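Local coordinates for protein putative peptidyl-prolyl cis-trans isomerase Cbf2 (Campylobacter jejuni, PDB 3RFW) that probably catalyses cis-trans isomerisation of peptidyl-proline bonds and is structurally a SurA-like chaperone, at residues D53-Q57 and N58-D62; V78-Y81 and Q82-L86. All coordinates share one frame; numbering follows the deposited sequence.

Interaction 1 of 2, residues D53-Q57 and N58-D62; sequences DAKKQ and NLEKD
One face of the E60 carboxylate is roofed by the aliphatic part of K55, which crosses above the plane of the group. K55 CG lies 3.2 Å from E60 OE1, and farther along the chain K55 CE comes within 3.7 Å of E60 OE2. E60 has CG beside its own backbone N (chi1 -67°) and an extended chain beyond, a shape that carries the carboxylate back beneath the lysine. The ammonium is not in direct contact: K55 NZ stands 4.2 Å from E60 OE2, so the opposite charges are near each other but beyond salt-bridge distance, and would probably attract only weakly. A second flat group, the Q57 amide, donates from NE2 to D53 OD1 through a bent, weak bond of 2.9 Å, and the same D53 oxygen is bonded to Y81 OH of the second subunit. The helix 34-56 ends here in a Schellman motif, with N58 as its C-prime residue. N58 takes up a left-handed backbone conformation (phi 53°), which turns the chain so that L59 N reaches A54 O at 3.0 Å in a nearly straight bond (168°), while N58 N bonds K55 O at 2.7 Å from above its carbonyl plane. The apolar pair usual for this motif is present as well: L59 CD2 rests on A54 CB at 3.9 Å. The other branch lies against Q57, the first residue past the helix, with L59 CD1 3.7 Å from Q57 CB. L77 of the second subunit packs against A54 and K55. Past the turn, D62 caps the next helix through OD2 and L64 N, and its OD1 makes a salt bridge to K84 of the second subunit.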
# COMPACT_ATOMS: atom_id res chain seq x y z
N ASP A 53 37.74 -11.80 -1.81
CA ASP A 53 37.50 -13.05 -2.50
C ASP A 53 37.02 -12.87 -3.95
O ASP A 53 37.44 -13.63 -4.86
CB ASP A 53 36.58 -13.97 -1.71
CG ASP A 53 36.79 -15.42 -2.07
OD1 ASP A 53 35.81 -16.11 -2.38
OD2 ASP A 53 37.96 -15.84 -2.17
N ALA A 54 36.17 -11.87 -4.17
CA ALA A 54 35.67 -11.57 -5.51
C ALA A 54 36.83 -11.21 -6.46
O ALA A 54 36.87 -11.65 -7.61
CB ALA A 54 34.66 -10.41 -5.42
N LYS A 55 37.78 -10.42 -5.97
CA LYS A 55 38.94 -10.05 -6.77
C LYS A 55 39.83 -11.26 -7.05
O LYS A 55 40.30 -11.45 -8.17
CB LYS A 55 39.75 -8.96 -6.07
CG LYS A 55 39.28 -7.54 -6.41
CD LYS A 55 39.63 -6.52 -5.31
CE LYS A 55 38.43 -5.64 -5.04
NZ LYS A 55 38.75 -4.39 -4.30
N LYS A 56 40.01 -12.11 -6.04
CA LYS A 56 40.71 -13.38 -6.18
C LYS A 56 40.06 -14.24 -7.28
O LYS A 56 40.73 -15.01 -7.96
CB LYS A 56 40.65 -14.10 -4.84
CG LYS A 56 41.90 -14.79 -4.40
CD LYS A 56 42.03 -14.76 -2.87
CE LYS A 56 42.55 -16.09 -2.34
NZ LYS A 56 42.57 -16.13 -0.84
N GLN A 57 38.75 -14.14 -7.42
CA GLN A 57 38.07 -14.87 -8.47
C GLN A 57 37.96 -14.03 -9.74
O GLN A 57 37.20 -14.39 -10.63
CB GLN A 57 36.68 -15.33 -8.00
CG GLN A 57 36.72 -16.36 -6.87
CD GLN A 57 35.35 -16.79 -6.40
OE1 GLN A 57 34.42 -16.92 -7.20
NE2 GLN A 57 35.21 -17.00 -5.10
N ASN A 58 38.70 -12.92 -9.80
CA ASN A 58 38.69 -12.00 -10.95
C ASN A 58 37.33 -11.46 -11.45
O ASN A 58 37.12 -11.25 -12.66
CB ASN A 58 39.51 -12.58 -12.13
CG ASN A 58 41.01 -12.37 -11.95
OD1 ASN A 58 41.50 -11.25 -12.00
ND2 ASN A 58 41.72 -13.44 -11.59
N LEU A 59 36.42 -11.19 -10.51
CA LEU A 59 35.05 -10.81 -10.86
C LEU A 59 34.96 -9.36 -11.36
O LEU A 59 34.02 -9.01 -12.07
CB LEU A 59 34.12 -11.02 -9.67
CG LEU A 59 33.40 -12.37 -9.58
CD1 LEU A 59 34.21 -13.50 -10.09
CD2 LEU A 59 32.92 -12.63 -8.17
N GLU A 60 35.97 -8.55 -11.08
CA GLU A 60 36.09 -7.23 -11.72
C GLU A 60 36.22 -7.23 -13.26
O GLU A 60 35.99 -6.19 -13.89
CB GLU A 60 37.24 -6.44 -11.14
CG GLU A 60 37.03 -6.04 -9.71
CD GLU A 60 38.29 -5.46 -9.12
OE1 GLU A 60 39.34 -6.10 -9.27
OE2 GLU A 60 38.23 -4.38 -8.50
N LYS A 61 36.56 -8.37 -13.87
CA LYS A 61 36.55 -8.47 -15.33
C LYS A 61 35.25 -9.07 -15.84
O LYS A 61 35.02 -9.15 -17.05
CB LYS A 61 37.76 -9.24 -15.85
CG LYS A 61 39.06 -8.86 -15.14
N ASP A 62 34.38 -9.47 -14.92
CA ASP A 62 33.11 -10.03 -15.32
C ASP A 62 32.25 -8.92 -15.91
O ASP A 62 32.20 -7.82 -15.36
CB ASP A 62 32.41 -10.68 -14.14
CG ASP A 62 31.28 -11.58 -14.56
OD1 ASP A 62 31.45 -12.82 -14.48
OD2 ASP A 62 30.20 -11.07 -14.91

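Interaction 2 of 2, residues V78-Y81 and Q82-L86; sequences VNVY and QEKIL
V78 and Q82, one helical turn apart, run side by side in the same direction, and a methyl of the valine sits over the face of the glutamine amide. V78 carries CG1 beside its carbonyl carbon, leaning toward the following turn, where it meets Q82 NE2 at 3.7 Å. Q82 starts out beside its own backbone N (chi1 -53°) and then extends back along the helix, its CG passing 3.2 Å from V78 O. On another side of the helix N79 and E83 are also aligned, their amide and carboxylate planes turned by 21°; N79 OD1 faces the methylene of E83, 3.9 Å from CG, and a bend at chi2 leads the carboxylate away. Y81 and I85 form an apolar i to i+4 pair. With the Y81 ring anti to the backbone N (chi1 -171°) and I85 CG1 beside its own N, the isoleucine reaches backward, and I85 CD1 approaches the ring obliquely, 3.8 Å from Y81 CE1. K84 likewise turns back at first, placing CG 3.3 Å from V80 O, before chi2 bends the chain outward. The backbone is that of a regular alpha helix: K84 N bonds V80 O at 2.9 Å, whereas the bond from I85 N to Y81 O is longer, at 3.3 Å. Within the chain, helix 216-246 lies against this turn, with K239 touching Y81, I236 touching Q82 and V235 touching I85. Apolar contacts and methylenes thus order the side chains locally, while the polar ends of the buried tyrosine and of the lysine serve the dimer, their partners being D53 of the second subunit for Y81 OH and D62 of the second subunit for K84 NZ.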
# COMPACT_ATOMS: atom_id res chain seq x y z
N VAL A 78 25.42 12.34 -13.48
CA VAL A 78 24.22 13.05 -13.89
C VAL A 78 23.47 13.53 -12.66
O VAL A 78 23.01 14.66 -12.60
CB VAL A 78 23.32 12.17 -14.77
CG1 VAL A 78 21.90 12.77 -14.90
CG2 VAL A 78 23.93 11.99 -16.12
N ASN A 79 23.46 12.71 -11.61
CA ASN A 79 22.75 13.05 -10.39
C ASN A 79 23.45 14.16 -9.63
O ASN A 79 22.81 15.05 -9.08
CB ASN A 79 22.63 11.82 -9.51
CG ASN A 79 21.74 12.05 -8.32
OD1 ASN A 79 22.22 12.36 -7.23
ND2 ASN A 79 20.43 11.97 -8.54
N VAL A 80 24.78 14.11 -9.58
CA VAL A 80 25.54 15.18 -8.95
C VAL A 80 25.30 16.51 -9.71
O VAL A 80 25.09 17.53 -9.11
CB VAL A 80 27.06 14.85 -8.92
CG1 VAL A 80 27.86 16.06 -8.42
CG2 VAL A 80 27.34 13.55 -8.02
N TYR A 81 25.28 16.45 -11.04
CA TYR A 81 24.96 17.61 -11.87
C TYR A 81 23.59 18.21 -11.50
O TYR A 81 23.50 19.40 -11.28
CB TYR A 81 24.98 17.21 -13.34
CG TYR A 81 24.88 18.35 -14.34
CD1 TYR A 81 23.66 18.68 -14.94
CD2 TYR A 81 26.01 19.06 -14.72
CE1 TYR A 81 23.58 19.71 -15.90
CE2 TYR A 81 25.94 20.09 -15.66
CZ TYR A 81 24.74 20.38 -16.27
OH TYR A 81 24.69 21.41 -17.19
N GLN A 82 22.56 17.37 -11.38
CA GLN A 82 21.21 17.88 -11.15
C GLN A 82 21.05 18.31 -9.71
O GLN A 82 20.33 19.30 -9.42
CB GLN A 82 20.17 16.83 -11.55
CG GLN A 82 20.38 16.36 -12.98
CD GLN A 82 19.52 15.18 -13.32
OE1 GLN A 82 19.22 14.36 -12.46
NE2 GLN A 82 19.08 15.10 -14.58
N GLU A 83 21.84 17.70 -8.84
CA GLU A 83 21.94 18.14 -7.45
C GLU A 83 22.59 19.51 -7.24
O GLU A 83 22.12 20.29 -6.42
CB GLU A 83 22.66 17.09 -6.59
CG GLU A 83 21.74 16.06 -5.98
CD GLU A 83 21.55 16.27 -4.47
OE1 GLU A 83 20.43 16.68 -4.06
OE2 GLU A 83 22.55 16.06 -3.72
N LYS A 84 23.67 19.83 -7.96
CA LYS A 84 24.17 21.20 -7.94
C LYS A 84 23.09 22.21 -8.43
O LYS A 84 22.92 23.27 -7.84
CB LYS A 84 25.44 21.38 -8.77
CG LYS A 84 26.56 20.39 -8.44
CD LYS A 84 27.13 20.66 -7.08
CE LYS A 84 28.51 20.04 -6.97
NZ LYS A 84 29.15 20.41 -5.69
N ILE A 85 22.32 21.84 -9.45
CA ILE A 85 21.21 22.68 -9.88
C ILE A 85 20.13 22.81 -8.81
O ILE A 85 19.75 23.91 -8.45
CB ILE A 85 20.63 22.19 -11.20
CG1 ILE A 85 21.69 22.34 -12.29
CG2 ILE A 85 19.36 22.96 -11.56
CD1 ILE A 85 21.31 21.69 -13.60
N LEU A 86 19.71 21.69 -8.22
CA LEU A 86 18.75 21.74 -7.11
C LEU A 86 19.20 22.69 -5.99
O LEU A 86 18.38 23.39 -5.39
CB LEU A 86 18.44 20.35 -6.56
CG LEU A 86 17.34 20.28 -5.50
CD1 LEU A 86 15.98 20.80 -6.04
CD2 LEU A 86 17.23 18.86 -4.95

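Both contacts are local, their centres about 32 Å apart on consecutive elements: interaction 1 closes helix 34-56 and leads into helix 63-86, and interaction 2 lies in the last turns of that second helix. Interaction 1 is the more superficial, with four of seven touching residues exposed and A54 and L59 buried; the backbone bonds of a helix end prevail there. Interaction 2 is uninterrupted helix, closer to the chain's centre and backed by helix 216-246; N79 is its one exposed residue, V80 and Y81 are buried, and side chains one turn apart order it. Across the dimer they meet: acidic residues of 53-62 in one subunit pair with the tyrosine and lysine of 78-86 in the other.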